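Local coordinates for protein N-alpha-acetyltransferase 35, NatC auxiliary subunit (Saccharomyces cerevisiae, PDB 6YGA) that serves as the auxiliary subunit of the NatC N-terminal acetyltransferase, which acetylates the N-terminal methionine of the L-A virus Gag protein, at residues 552-557 with 635-640; 565-570 with 694-699; 713-718 with 722-727. All blocks are in the same frame, centred on the assembly; numbering follows the deposited sequence.

Contact 1 (552-557 with 635-640). With EDO (1,2-ethanediol), chain Y.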
ATOM      1  N   CYS B 552      21.691   9.746 -13.963  1.00 36.54           N
ATOM      2  CA  CYS B 552      21.120   8.876 -14.987  1.00 37.52           C
ATOM      3  C   CYS B 552      22.149   8.538 -16.058  1.00 39.91           C
ATOM      4  O   CYS B 552      22.263   7.381 -16.479  1.00 40.96           O
ATOM      5  CB  CYS B 552      19.900   9.540 -15.622  1.00 36.58           C
ATOM      6  SG  CYS B 552      18.552   9.870 -14.479  1.00 39.24           S
ATOM      7  N   LEU B 553      22.898   9.541 -16.519  1.00 39.59           N
ATOM      8  CA  LEU B 553      23.926   9.294 -17.523  1.00 39.04           C
ATOM      9  C   LEU B 553      24.978   8.333 -16.990  1.00 39.14           C
ATOM     10  O   LEU B 553      25.410   7.413 -17.694  1.00 41.25           O
ATOM     11  CB  LEU B 553      24.565  10.613 -17.955  1.00 38.96           C
ATOM     12  CG  LEU B 553      25.438  10.591 -19.210  1.00 42.34           C
ATOM     13  CD1 LEU B 553      24.713   9.882 -20.342  1.00 41.62           C
ATOM     14  CD2 LEU B 553      25.808  12.011 -19.624  1.00 44.85           C
ATOM     15  N   ILE B 554      25.401   8.532 -15.740  1.00 36.97           N
ATOM     16  CA  ILE B 554      26.362   7.625 -15.122  1.00 36.60           C
ATOM     17  C   ILE B 554      25.831   6.198 -15.140  1.00 37.48           C
ATOM     18  O   ILE B 554      26.568   5.249 -15.432  1.00 40.00           O
ATOM     19  CB  ILE B 554      26.690   8.099 -13.697  1.00 37.35           C
ATOM     20  CG1 ILE B 554      27.582   9.341 -13.761  1.00 37.06           C
ATOM     21  CG2 ILE B 554      27.340   6.983 -12.885  1.00 39.31           C
ATOM     22  CD1 ILE B 554      27.729  10.053 -12.447  1.00 37.73           C
ATOM     23  N   GLU B 555      24.538   6.027 -14.855  1.00 31.92           N
ATOM     24  CA  GLU B 555      23.937   4.698 -14.912  1.00 32.07           C
ATOM     25  C   GLU B 555      23.921   4.155 -16.337  1.00 35.15           C
ATOM     26  O   GLU B 555      24.193   2.969 -16.558  1.00 37.78           O
ATOM     27  CB  GLU B 555      22.523   4.750 -14.336  1.00 33.06           C
ATOM     28  CG  GLU B 555      22.460   5.122 -12.857  1.00 34.30           C
ATOM     29  CD  GLU B 555      22.626   3.923 -11.936  1.00 35.86           C
ATOM     30  OE1 GLU B 555      23.280   2.933 -12.333  1.00 36.19           O
ATOM     31  OE2 GLU B 555      22.090   3.967 -10.811  1.00 35.32           O
ATOM     32  N   VAL B 556      23.610   5.009 -17.318  1.00 34.12           N
ATOM     33  CA  VAL B 556      23.578   4.574 -18.714  1.00 33.05           C
ATOM     34  C   VAL B 556      24.963   4.119 -19.167  1.00 34.17           C
ATOM     35  O   VAL B 556      25.112   3.071 -19.807  1.00 37.51           O
ATOM     36  CB  VAL B 556      23.023   5.697 -19.611  1.00 33.47           C
ATOM     37  CG1 VAL B 556      23.238   5.376 -21.085  1.00 34.34           C
ATOM     38  CG2 VAL B 556      21.540   5.916 -19.331  1.00 31.41           C
ATOM     39  N   PHE B 557      26.000   4.893 -18.833  1.00 31.44           N
ATOM     40  CA  PHE B 557      27.362   4.478 -19.167  1.00 36.50           C
ATOM     41  C   PHE B 557      27.717   3.151 -18.504  1.00 38.12           C
ATOM     42  O   PHE B 557      28.326   2.278 -19.132  1.00 40.71           O
ATOM     43  CB  PHE B 557      28.362   5.560 -18.758  1.00 37.75           C
ATOM     44  CG  PHE B 557      28.625   6.580 -19.825  1.00 39.29           C
ATOM     45  CD1 PHE B 557      29.362   6.248 -20.950  1.00 42.27           C
ATOM     46  CD2 PHE B 557      28.148   7.873 -19.699  1.00 40.61           C
ATOM     47  CE1 PHE B 557      29.612   7.187 -21.935  1.00 43.52           C
ATOM     48  CE2 PHE B 557      28.394   8.816 -20.679  1.00 42.06           C
ATOM     49  CZ  PHE B 557      29.127   8.472 -21.798  1.00 43.40           C
ATOM     50  N   THR B 635      34.863  11.092 -13.128  1.00 46.70           N
ATOM     51  CA  THR B 635      34.897  12.551 -13.161  1.00 42.98           C
ATOM     52  C   THR B 635      33.530  13.137 -12.832  1.00 41.10           C
ATOM     53  O   THR B 635      33.424  14.091 -12.053  1.00 42.24           O
ATOM     54  CB  THR B 635      35.375  13.036 -14.529  1.00 45.85           C
ATOM     55  OG1 THR B 635      36.715  12.579 -14.751  1.00 50.54           O
ATOM     56  CG2 THR B 635      35.352  14.552 -14.600  1.00 47.28           C
ATOM     57  N   GLU B 636      32.469  12.568 -13.411  1.00 38.78           N
ATOM     58  CA  GLU B 636      31.128  13.096 -13.189  1.00 39.38           C
ATOM     59  C   GLU B 636      30.643  12.828 -11.768  1.00 41.31           C
ATOM     60  O   GLU B 636      29.901  13.643 -11.208  1.00 42.47           O
ATOM     61  CB  GLU B 636      30.155  12.504 -14.209  1.00 41.41           C
ATOM     62  CG  GLU B 636      28.846  13.263 -14.333  1.00 47.16           C
ATOM     63  CD  GLU B 636      29.029  14.656 -14.912  1.00 51.36           C
ATOM     64  OE1 GLU B 636      30.106  14.943 -15.475  1.00 53.23           O
ATOM     65  OE2 GLU B 636      28.087  15.467 -14.805  1.00 52.49           O
ATOM     66  N   VAL B 637      31.052  11.707 -11.168  1.00 39.88           N
ATOM     67  CA  VAL B 637      30.688  11.448  -9.778  1.00 40.48           C
ATOM     68  C   VAL B 637      31.241  12.540  -8.872  1.00 41.73           C
ATOM     69  O   VAL B 637      30.528  13.066  -8.009  1.00 44.23           O
ATOM     70  CB  VAL B 637      31.158  10.044  -9.347  1.00 40.47           C
ATOM     71  CG1 VAL B 637      31.256   9.956  -7.835  1.00 41.98           C
ATOM     72  CG2 VAL B 637      30.192   8.986  -9.865  1.00 37.12           C
ATOM     73  N   ARG B 638      32.501  12.928  -9.074  1.00 40.46           N
ATOM     74  CA  ARG B 638      33.079  13.973  -8.234  1.00 43.89           C
ATOM     75  C   ARG B 638      32.390  15.313  -8.462  1.00 43.10           C
ATOM     76  O   ARG B 638      32.188  16.083  -7.514  1.00 43.25           O
ATOM     77  CB  ARG B 638      34.581  14.088  -8.488  1.00 46.82           C
ATOM     78  CG  ARG B 638      35.346  12.818  -8.182  1.00 50.20           C
ATOM     79  CD  ARG B 638      36.841  13.066  -8.206  1.00 53.22           C
ATOM     80  NE  ARG B 638      37.598  11.844  -7.959  1.00 58.90           N
ATOM     81  CZ  ARG B 638      38.136  11.096  -8.916  1.00 62.39           C
ATOM     82  NH1 ARG B 638      38.003  11.446 -10.186  1.00 62.37           N
ATOM     83  NH2 ARG B 638      38.811   9.999  -8.600  1.00 65.38           N
ATOM     84  N   ASN B 639      32.015  15.612  -9.708  1.00 42.43           N
ATOM     85  CA  ASN B 639      31.273  16.842  -9.969  1.00 40.29           C
ATOM     86  C   ASN B 639      29.907  16.809  -9.298  1.00 38.75           C
ATOM     87  O   ASN B 639      29.443  17.826  -8.769  1.00 40.65           O
ATOM     88  CB  ASN B 639      31.125  17.068 -11.474  1.00 40.78           C
ATOM     89  CG  ASN B 639      32.448  17.365 -12.154  1.00 43.58           C
ATOM     90  OD1 ASN B 639      33.392  17.842 -11.524  1.00 47.18           O
ATOM     91  ND2 ASN B 639      32.520  17.086 -13.449  1.00 42.21           N
ATOM     92  N   VAL B 640      29.249  15.646  -9.309  1.00 33.92           N
ATOM     93  CA  VAL B 640      27.968  15.510  -8.620  1.00 36.40           C
ATOM     94  C   VAL B 640      28.140  15.757  -7.128  1.00 40.05           C
ATOM     95  O   VAL B 640      27.331  16.455  -6.501  1.00 40.39           O
ATOM     96  CB  VAL B 640      27.353  14.126  -8.901  1.00 36.14           C
ATOM     97  CG1 VAL B 640      26.229  13.825  -7.916  1.00 36.36           C
ATOM     98  CG2 VAL B 640      26.832  14.064 -10.326  1.00 34.64           C
TER
HETATM   99  C1  EDO Y 814      25.834  18.774 -12.126  1.00 70.20           C
HETATM  100  O1  EDO Y 814      24.877  19.005 -11.086  1.00 72.29           O
HETATM  101  C2  EDO Y 814      26.795  17.664 -11.720  1.00 68.88           C
HETATM  102  O2  EDO Y 814      27.856  17.608 -12.680  1.00 69.66           O
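I554 meets E636 and V637 where helix 511-564 packs against helix 619-653, two long helices of the largely helical, TPR-like C-terminal part of the chain, which here run in roughly opposite directions. Going along 552-557, L553 and F557 flank the joint and both touch F632, which lies one turn ahead of the second segment, the rings of F557 and F632 meeting with their planes at about 45°. The joint itself is made by I554, between them in sequence. Its CG1 lies beside the backbone N (chi1 -73°) and the chain then runs on extended, which carries CD1 as a single methyl tip to the partner helix. That methyl sits 3.7 Å from V637 CG2, the two side chains crossing at about a right angle. The valine offers this branch from beside its own backbone N, and its side chain also touches S686 of helix 668-701. I554 CD1 also lies 3.9 Å from E636 CB and as far from E636 CG, so the aliphatic base of the glutamate, rather than its charged end, forms the second wall of the site. The helices pack closely here, I554 CA lying 7.5 Å from E636 CA.

On the facing helix, E636 takes its carboxylate off to one side. CG is anti to the backbone N (chi1 -163°) and the chain then bends at chi2, so that CB and CG face the isoleucine while OE2 turns to the hydroxyl of S550, on the first helix. A 1,2-ethanediol, probably from the crystallisation liquor, is also hydrogen-bonded to S643 OG; it donates to the same carboxylate oxygen from O2, over 3.0 Å to E636 OE2, while its C2 rests 3.9 Å from V640 CG2.

Contact 2 (565-570 with 694-699)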
ATOM      1  N   PHE B 565      30.888  -5.868 -22.495  1.00 44.02           N
ATOM      2  CA  PHE B 565      31.538  -7.115 -22.113  1.00 47.09           C
ATOM      3  C   PHE B 565      30.635  -8.327 -22.296  1.00 48.97           C
ATOM      4  O   PHE B 565      31.050  -9.443 -21.959  1.00 49.12           O
ATOM      5  CB  PHE B 565      32.011  -7.041 -20.660  1.00 45.93           C
ATOM      6  CG  PHE B 565      33.263  -6.229 -20.464  1.00 46.89           C
ATOM      7  CD1 PHE B 565      34.511  -6.816 -20.599  1.00 48.03           C
ATOM      8  CD2 PHE B 565      33.192  -4.886 -20.131  1.00 45.86           C
ATOM      9  CE1 PHE B 565      35.667  -6.078 -20.412  1.00 49.36           C
ATOM     10  CE2 PHE B 565      34.341  -4.143 -19.943  1.00 46.54           C
ATOM     11  CZ  PHE B 565      35.582  -4.740 -20.083  1.00 49.63           C
ATOM     12  N   GLY B 566      29.417  -8.131 -22.801  1.00 47.67           N
ATOM     13  CA  GLY B 566      28.468  -9.203 -23.015  1.00 46.57           C
ATOM     14  C   GLY B 566      27.750  -9.702 -21.783  1.00 47.41           C
ATOM     15  O   GLY B 566      27.203 -10.810 -21.815  1.00 47.72           O
ATOM     16  N   LEU B 567      27.712  -8.926 -20.701  1.00 48.33           N
ATOM     17  CA  LEU B 567      27.132  -9.418 -19.456  1.00 49.74           C
ATOM     18  C   LEU B 567      25.651  -9.107 -19.313  1.00 49.38           C
ATOM     19  O   LEU B 567      24.969  -9.767 -18.521  1.00 49.91           O
ATOM     20  CB  LEU B 567      27.879  -8.838 -18.256  1.00 51.13           C
ATOM     21  CG  LEU B 567      29.342  -9.256 -18.171  1.00 55.91           C
ATOM     22  CD1 LEU B 567      29.929  -8.764 -16.879  1.00 58.54           C
ATOM     23  CD2 LEU B 567      29.471 -10.762 -18.277  1.00 56.60           C
ATOM     24  N   ILE B 568      25.137  -8.124 -20.048  1.00 48.79           N
ATOM     25  CA  ILE B 568      23.733  -7.750 -19.959  1.00 49.29           C
ATOM     26  C   ILE B 568      23.278  -7.243 -21.318  1.00 49.48           C
ATOM     27  O   ILE B 568      24.077  -6.779 -22.136  1.00 49.41           O
ATOM     28  CB  ILE B 568      23.487  -6.691 -18.858  1.00 48.63           C
ATOM     29  CG1 ILE B 568      22.017  -6.680 -18.445  1.00 47.30           C
ATOM     30  CG2 ILE B 568      23.928  -5.307 -19.323  1.00 46.39           C
ATOM     31  CD1 ILE B 568      21.728  -5.761 -17.285  1.00 48.09           C
ATOM     32  N   ASP B 569      21.976  -7.349 -21.560  1.00 50.97           N
ATOM     33  CA  ASP B 569      21.343  -6.864 -22.775  1.00 53.78           C
ATOM     34  C   ASP B 569      20.125  -6.038 -22.384  1.00 53.11           C
ATOM     35  O   ASP B 569      19.617  -6.144 -21.265  1.00 53.80           O
ATOM     36  CB  ASP B 569      20.938  -8.028 -23.692  1.00 57.50           C
ATOM     37  CG  ASP B 569      20.685  -7.592 -25.125  1.00 62.16           C
ATOM     38  OD1 ASP B 569      20.993  -6.431 -25.470  1.00 62.76           O
ATOM     39  OD2 ASP B 569      20.176  -8.416 -25.911  1.00 64.55           O
ATOM     40  N   ASN B 570      19.656  -5.205 -23.314  1.00 48.51           N
ATOM     41  CA  ASN B 570      18.491  -4.366 -23.059  1.00 49.47           C
ATOM     42  C   ASN B 570      17.166  -5.093 -23.297  1.00 49.70           C
ATOM     43  O   ASN B 570      16.129  -4.436 -23.447  1.00 46.80           O
ATOM     44  CB  ASN B 570      18.554  -3.089 -23.903  1.00 49.32           C
ATOM     45  CG  ASN B 570      18.411  -3.357 -25.389  1.00 49.93           C
ATOM     46  OD1 ASN B 570      18.890  -4.368 -25.903  1.00 53.81           O
ATOM     47  ND2 ASN B 570      17.757  -2.438 -26.092  1.00 46.47           N
ATOM     48  N   ASN B 694      37.995  -3.840 -13.334  1.00 56.01           N
ATOM     49  CA  ASN B 694      39.078  -4.720 -12.907  1.00 59.84           C
ATOM     50  C   ASN B 694      38.672  -6.186 -13.002  1.00 58.44           C
ATOM     51  O   ASN B 694      39.477  -7.037 -13.395  1.00 60.63           O
ATOM     52  CB  ASN B 694      39.507  -4.372 -11.481  1.00 65.87           C
ATOM     53  CG  ASN B 694      40.102  -2.980 -11.374  1.00 72.58           C
ATOM     54  OD1 ASN B 694      40.007  -2.330 -10.334  1.00 76.70           O
ATOM     55  ND2 ASN B 694      40.716  -2.515 -12.456  1.00 73.00           N
ATOM     56  N   THR B 695      37.421  -6.498 -12.657  1.00 56.00           N
ATOM     57  CA  THR B 695      36.965  -7.884 -12.704  1.00 54.67           C
ATOM     58  C   THR B 695      36.882  -8.396 -14.139  1.00 57.15           C
ATOM     59  O   THR B 695      37.275  -9.533 -14.421  1.00 60.35           O
ATOM     60  CB  THR B 695      35.609  -8.013 -12.009  1.00 48.20           C
ATOM     61  OG1 THR B 695      35.760  -7.730 -10.612  1.00 47.09           O
ATOM     62  CG2 THR B 695      35.044  -9.419 -12.177  1.00 44.68           C
ATOM     63  N   LEU B 696      36.392  -7.567 -15.061  1.00 56.39           N
ATOM     64  CA  LEU B 696      36.103  -8.045 -16.409  1.00 58.99           C
ATOM     65  C   LEU B 696      37.349  -8.119 -17.284  1.00 62.44           C
ATOM     66  O   LEU B 696      37.415  -8.966 -18.183  1.00 63.62           O
ATOM     67  CB  LEU B 696      35.044  -7.154 -17.054  1.00 58.56           C
ATOM     68  CG  LEU B 696      33.709  -7.222 -16.313  1.00 58.49           C
ATOM     69  CD1 LEU B 696      32.622  -6.468 -17.059  1.00 57.14           C
ATOM     70  CD2 LEU B 696      33.323  -8.673 -16.076  1.00 58.22           C
ATOM     71  N   LYS B 697      38.333  -7.247 -17.046  1.00 64.70           N
ATOM     72  CA  LYS B 697      39.595  -7.350 -17.769  1.00 70.45           C
ATOM     73  C   LYS B 697      40.306  -8.660 -17.449  1.00 78.88           C
ATOM     74  O   LYS B 697      40.854  -9.313 -18.346  1.00 81.50           O
ATOM     75  CB  LYS B 697      40.486  -6.153 -17.437  1.00 69.47           C
ATOM     76  CG  LYS B 697      40.031  -4.846 -18.066  1.00 67.54           C
ATOM     77  CD  LYS B 697      40.925  -3.695 -17.632  1.00 70.12           C
ATOM     78  CE  LYS B 697      40.627  -2.426 -18.412  1.00 70.34           C
ATOM     79  NZ  LYS B 697      40.935  -2.571 -19.860  1.00 71.48           N
ATOM     80  N   LYS B 698      40.306  -9.064 -16.176  1.00 83.65           N
ATOM     81  CA  LYS B 698      40.884 -10.354 -15.813  1.00 88.11           C
ATOM     82  C   LYS B 698      40.077 -11.505 -16.400  1.00 91.44           C
ATOM     83  O   LYS B 698      40.637 -12.549 -16.755  1.00 92.81           O
ATOM     84  CB  LYS B 698      40.965 -10.495 -14.291  1.00 87.42           C
ATOM     85  CG  LYS B 698      41.831  -9.457 -13.594  1.00 86.92           C
ATOM     86  CD  LYS B 698      41.924  -9.738 -12.101  1.00 86.68           C
ATOM     87  CE  LYS B 698      42.541 -11.102 -11.839  1.00 88.49           C
ATOM     88  NZ  LYS B 698      43.935 -11.188 -12.357  1.00 91.69           N
ATOM     89  N   ASN B 699      38.759 -11.330 -16.517  1.00 95.51           N
ATOM     90  CA  ASN B 699      37.897 -12.433 -16.934  1.00 97.50           C
ATOM     91  C   ASN B 699      38.086 -12.763 -18.411  1.00101.56           C
ATOM     92  O   ASN B 699      38.067 -13.938 -18.794  1.00106.41           O
ATOM     93  CB  ASN B 699      36.435 -12.094 -16.641  1.00 96.11           C
ATOM     94  CG  ASN B 699      35.581 -13.329 -16.407  1.00 97.81           C
ATOM     95  OD1 ASN B 699      36.014 -14.285 -15.762  1.00 98.39           O
ATOM     96  ND2 ASN B 699      34.362 -13.313 -16.932  1.00 98.19           N
TER
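L696, on helix 668-701, fills the angle between F565 and L567, which stand on either side of G566 where helix 511-564 ends. G566 has positive phi and closes that helix with a Schellman motif; F565 and L567, before and after it, both point toward L696.

Read along the second segment, the contact rests almost wholly on L696. Its CB sits over one face of the F565 ring in a CH-pi contact, 3.7 Å from the ring centroid and 17° off the normal. The leucine then runs out across the ring with CG beside the backbone N (chi1 -64°), which lays CD1 against the root of the phenyl group, 3.5 Å from F565 CG. On the loop side L567 CD1 meets both methyls of the leucine, reaching L696 CD2 tip to tip at 3.5 Å. One side chain thus spans both residues: CB and CD1 lie against the aromatic face, and CD1 and CD2 together receive the aliphatic tip. K697 follows at the margin: its backbone N lies 4.5 Å from F565 CE1, but its side chain leaves the contact and its NZ forms a salt bridge with D623.

Helix 619-653 closes in on the phenyl ring, F622 meeting it edge-to-face and L626 packing on it as well. L727 of strand 724-729 touches both L567 and L696, so the end of one helix, the flank of helix 668-701 and the C-terminal hairpin come together here.

Contact 3 (713-718 with 722-727)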
ATOM      1  N   VAL B 713      21.318  -3.347  -6.902  1.00 37.85           N
ATOM      2  CA  VAL B 713      21.549  -3.421  -5.463  1.00 39.52           C
ATOM      3  C   VAL B 713      21.266  -2.066  -4.831  1.00 38.48           C
ATOM      4  O   VAL B 713      21.730  -1.031  -5.324  1.00 40.44           O
ATOM      5  CB  VAL B 713      22.984  -3.882  -5.156  1.00 38.13           C
ATOM      6  CG1 VAL B 713      23.278  -3.767  -3.672  1.00 37.48           C
ATOM      7  CG2 VAL B 713      23.185  -5.315  -5.630  1.00 37.84           C
ATOM      8  N   HIS B 714      20.512  -2.071  -3.735  1.00 41.01           N
ATOM      9  CA  HIS B 714      20.235  -0.851  -2.992  1.00 45.32           C
ATOM     10  C   HIS B 714      21.380  -0.545  -2.031  1.00 50.85           C
ATOM     11  O   HIS B 714      21.870  -1.437  -1.332  1.00 50.51           O
ATOM     12  CB  HIS B 714      18.919  -0.982  -2.222  1.00 47.45           C
ATOM     13  CG  HIS B 714      17.701  -0.967  -3.095  1.00 52.95           C
ATOM     14  ND1 HIS B 714      16.464  -0.569  -2.637  1.00 54.29           N
ATOM     15  CD2 HIS B 714      17.531  -1.297  -4.397  1.00 54.35           C
ATOM     16  CE1 HIS B 714      15.584  -0.655  -3.618  1.00 54.22           C
ATOM     17  NE2 HIS B 714      16.205  -1.094  -4.698  1.00 53.94           N
ATOM     18  N   THR B 715      21.811   0.716  -2.007  1.00 53.41           N
ATOM     19  CA  THR B 715      22.820   1.163  -1.055  1.00 54.89           C
ATOM     20  C   THR B 715      22.152   1.456   0.282  1.00 55.96           C
ATOM     21  O   THR B 715      21.178   2.212   0.343  1.00 55.36           O
ATOM     22  CB  THR B 715      23.536   2.411  -1.577  1.00 55.49           C
ATOM     23  OG1 THR B 715      24.091   2.143  -2.870  1.00 54.36           O
ATOM     24  CG2 THR B 715      24.657   2.826  -0.635  1.00 56.48           C
ATOM     25  N   THR B 716      22.686   0.865   1.354  1.00 60.84           N
ATOM     26  CA  THR B 716      21.994   0.889   2.642  1.00 63.32           C
ATOM     27  C   THR B 716      21.812   2.312   3.163  1.00 61.61           C
ATOM     28  O   THR B 716      20.736   2.664   3.663  1.00 62.55           O
ATOM     29  CB  THR B 716      22.752   0.027   3.657  1.00 69.53           C
ATOM     30  OG1 THR B 716      22.214   0.235   4.969  1.00 72.92           O
ATOM     31  CG2 THR B 716      24.243   0.350   3.657  1.00 71.81           C
ATOM     32  N   GLU B 717      22.843   3.150   3.052  1.00 60.02           N
ATOM     33  CA  GLU B 717      22.763   4.545   3.460  1.00 57.88           C
ATOM     34  C   GLU B 717      22.703   5.492   2.270  1.00 48.49           C
ATOM     35  O   GLU B 717      22.944   6.693   2.427  1.00 45.99           O
ATOM     36  CB  GLU B 717      23.941   4.905   4.366  1.00 65.76           C
ATOM     37  CG  GLU B 717      23.865   4.268   5.742  1.00 72.78           C
ATOM     38  CD  GLU B 717      22.541   4.544   6.436  1.00 77.49           C
ATOM     39  OE1 GLU B 717      22.056   5.694   6.367  1.00 77.51           O
ATOM     40  OE2 GLU B 717      21.979   3.609   7.045  1.00 79.50           O
ATOM     41  N   GLY B 718      22.386   4.977   1.084  1.00 42.55           N
ATOM     42  CA  GLY B 718      22.273   5.787  -0.106  1.00 41.75           C
ATOM     43  C   GLY B 718      20.831   6.115  -0.449  1.00 40.07           C
ATOM     44  O   GLY B 718      19.899   5.861   0.317  1.00 38.51           O
ATOM     45  N   PHE B 722      18.640   5.425  -7.522  1.00 38.33           N
ATOM     46  CA  PHE B 722      19.748   5.089  -8.414  1.00 39.44           C
ATOM     47  C   PHE B 722      20.477   3.887  -7.825  1.00 41.96           C
ATOM     48  O   PHE B 722      21.511   4.038  -7.160  1.00 41.76           O
ATOM     49  CB  PHE B 722      20.697   6.277  -8.591  1.00 37.99           C
ATOM     50  CG  PHE B 722      20.007   7.555  -8.983  1.00 39.66           C
ATOM     51  CD1 PHE B 722      19.574   8.448  -8.015  1.00 39.06           C
ATOM     52  CD2 PHE B 722      19.798   7.870 -10.318  1.00 38.43           C
ATOM     53  CE1 PHE B 722      18.941   9.628  -8.368  1.00 37.49           C
ATOM     54  CE2 PHE B 722      19.168   9.052 -10.678  1.00 35.36           C
ATOM     55  CZ  PHE B 722      18.738   9.931  -9.700  1.00 34.59           C
ATOM     56  N   PRO B 723      19.960   2.678  -8.036  1.00 41.57           N
ATOM     57  CA  PRO B 723      20.628   1.492  -7.493  1.00 41.12           C
ATOM     58  C   PRO B 723      21.963   1.242  -8.177  1.00 41.49           C
ATOM     59  O   PRO B 723      22.253   1.764  -9.255  1.00 39.38           O
ATOM     60  CB  PRO B 723      19.637   0.358  -7.781  1.00 42.05           C
ATOM     61  CG  PRO B 723      18.853   0.839  -8.948  1.00 41.94           C
ATOM     62  CD  PRO B 723      18.739   2.330  -8.782  1.00 40.76           C
ATOM     63  N   ILE B 724      22.782   0.423  -7.528  1.00 40.41           N
ATOM     64  CA  ILE B 724      24.109   0.088  -8.030  1.00 38.82           C
ATOM     65  C   ILE B 724      24.002  -1.177  -8.871  1.00 38.74           C
ATOM     66  O   ILE B 724      23.563  -2.224  -8.381  1.00 40.16           O
ATOM     67  CB  ILE B 724      25.105  -0.102  -6.876  1.00 41.14           C
ATOM     68  CG1 ILE B 724      25.044   1.083  -5.907  1.00 40.96           C
ATOM     69  CG2 ILE B 724      26.515  -0.283  -7.412  1.00 37.92           C
ATOM     70  CD1 ILE B 724      25.473   2.395  -6.509  1.00 39.32           C
ATOM     71  N   GLN B 725      24.402  -1.087 -10.138  1.00 38.11           N
ATOM     72  CA  GLN B 725      24.384  -2.236 -11.043  1.00 38.38           C
ATOM     73  C   GLN B 725      25.586  -3.113 -10.713  1.00 40.16           C
ATOM     74  O   GLN B 725      26.716  -2.813 -11.106  1.00 40.71           O
ATOM     75  CB  GLN B 725      24.398  -1.774 -12.495  1.00 37.30           C
ATOM     76  CG  GLN B 725      23.217  -0.882 -12.863  1.00 37.50           C
ATOM     77  CD  GLN B 725      23.262  -0.393 -14.300  1.00 38.54           C
ATOM     78  OE1 GLN B 725      23.262  -1.187 -15.242  1.00 39.32           O
ATOM     79  NE2 GLN B 725      23.298   0.923 -14.474  1.00 35.97           N
ATOM     80  N   THR B 726      25.337  -4.210  -9.997  1.00 37.80           N
ATOM     81  CA  THR B 726      26.379  -5.008  -9.364  1.00 39.76           C
ATOM     82  C   THR B 726      26.535  -6.358 -10.052  1.00 40.72           C
ATOM     83  O   THR B 726      25.546  -7.029 -10.363  1.00 39.66           O
ATOM     84  CB  THR B 726      26.057  -5.219  -7.879  1.00 42.53           C
ATOM     85  OG1 THR B 726      25.739  -3.956  -7.280  1.00 44.05           O
ATOM     86  CG2 THR B 726      27.238  -5.844  -7.146  1.00 40.81           C
ATOM     87  N   LEU B 727      27.786  -6.749 -10.290  1.00 42.44           N
ATOM     88  CA  LEU B 727      28.092  -8.086 -10.775  1.00 45.40           C
ATOM     89  C   LEU B 727      27.963  -9.081  -9.636  1.00 50.03           C
ATOM     90  O   LEU B 727      28.275  -8.765  -8.488  1.00 52.67           O
ATOM     91  CB  LEU B 727      29.510  -8.149 -11.341  1.00 47.38           C
ATOM     92  CG  LEU B 727      29.706  -7.493 -12.701  1.00 48.31           C
ATOM     93  CD1 LEU B 727      31.128  -7.684 -13.190  1.00 50.26           C
ATOM     94  CD2 LEU B 727      28.711  -8.082 -13.674  1.00 47.88           C
TER
HETATM   95  O   HOH W   1      22.285   3.489  -4.385  1.00 56.44           O
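V713 and I724 form the last rung of the C-terminal beta hairpin, made of strands 708-713 and 724-729, before the chain loops across between them. The N-H and O of both residues are satisfied in this antiparallel hydrogen-bonded pair. V713 N donates to I724 O over 2.9 Å in a nearly straight bond (172°), although the donor is tilted 28° from the plane of that carbonyl. In return I724 N donates to V713 O at 2.8 Å, this time in the carbonyl plane. The pairing is carried on by backbone bonds between T726 and E711, further down the strands.

Beyond V713 the ladder stops and the polar atoms of the loop are met in other ways. T715 to G718 make a type I turn in which G718 N donates to T715 O. A water bridges the mouth of the loop: it donates to F722 O at 2.9 Å and is hydrogen-bonded to T715 OG1 at 2.7 Å. Partners from elsewhere in the chain meet H714 and Q725: H714 NE2 has weak hydrogen bonds to D458 and to the carbonyl of F455, while Q725 is held at both ends, NE2 by E555 OE1 and its backbone O by N688 ND2.

The side chains fit round these bonds. P723 CB lies 3.5 Å from V713 O, and V713 turns CG2 back beside its own N, where it reaches T726 OG1 at 3.3 Å. T715 OG1 lies likewise beside its backbone N (chi1 -56°), and besides the water it meets the aliphatic side of I724, 3.4 Å from CG1.

How the contacts relate
From the N terminus, helix 511-564 carries 552-557, and the loop just after it carries 565-570. Contact 1 then closes a loop of 77 residues by bringing helix 619-653 back onto the first helix, and contact 2, whose loop of 123 residues opened inside that one, closes later on helix 668-701; the two therefore cross without touching, their centres about 19 Å apart. Contact 3 follows in series and closes a loop of just three residues. Its hairpin nevertheless reaches both others: F722 and Q725 meet C552 and E555 near contact 1, while L727 packs into contact 2, binding the chain's C-terminal end to the helices.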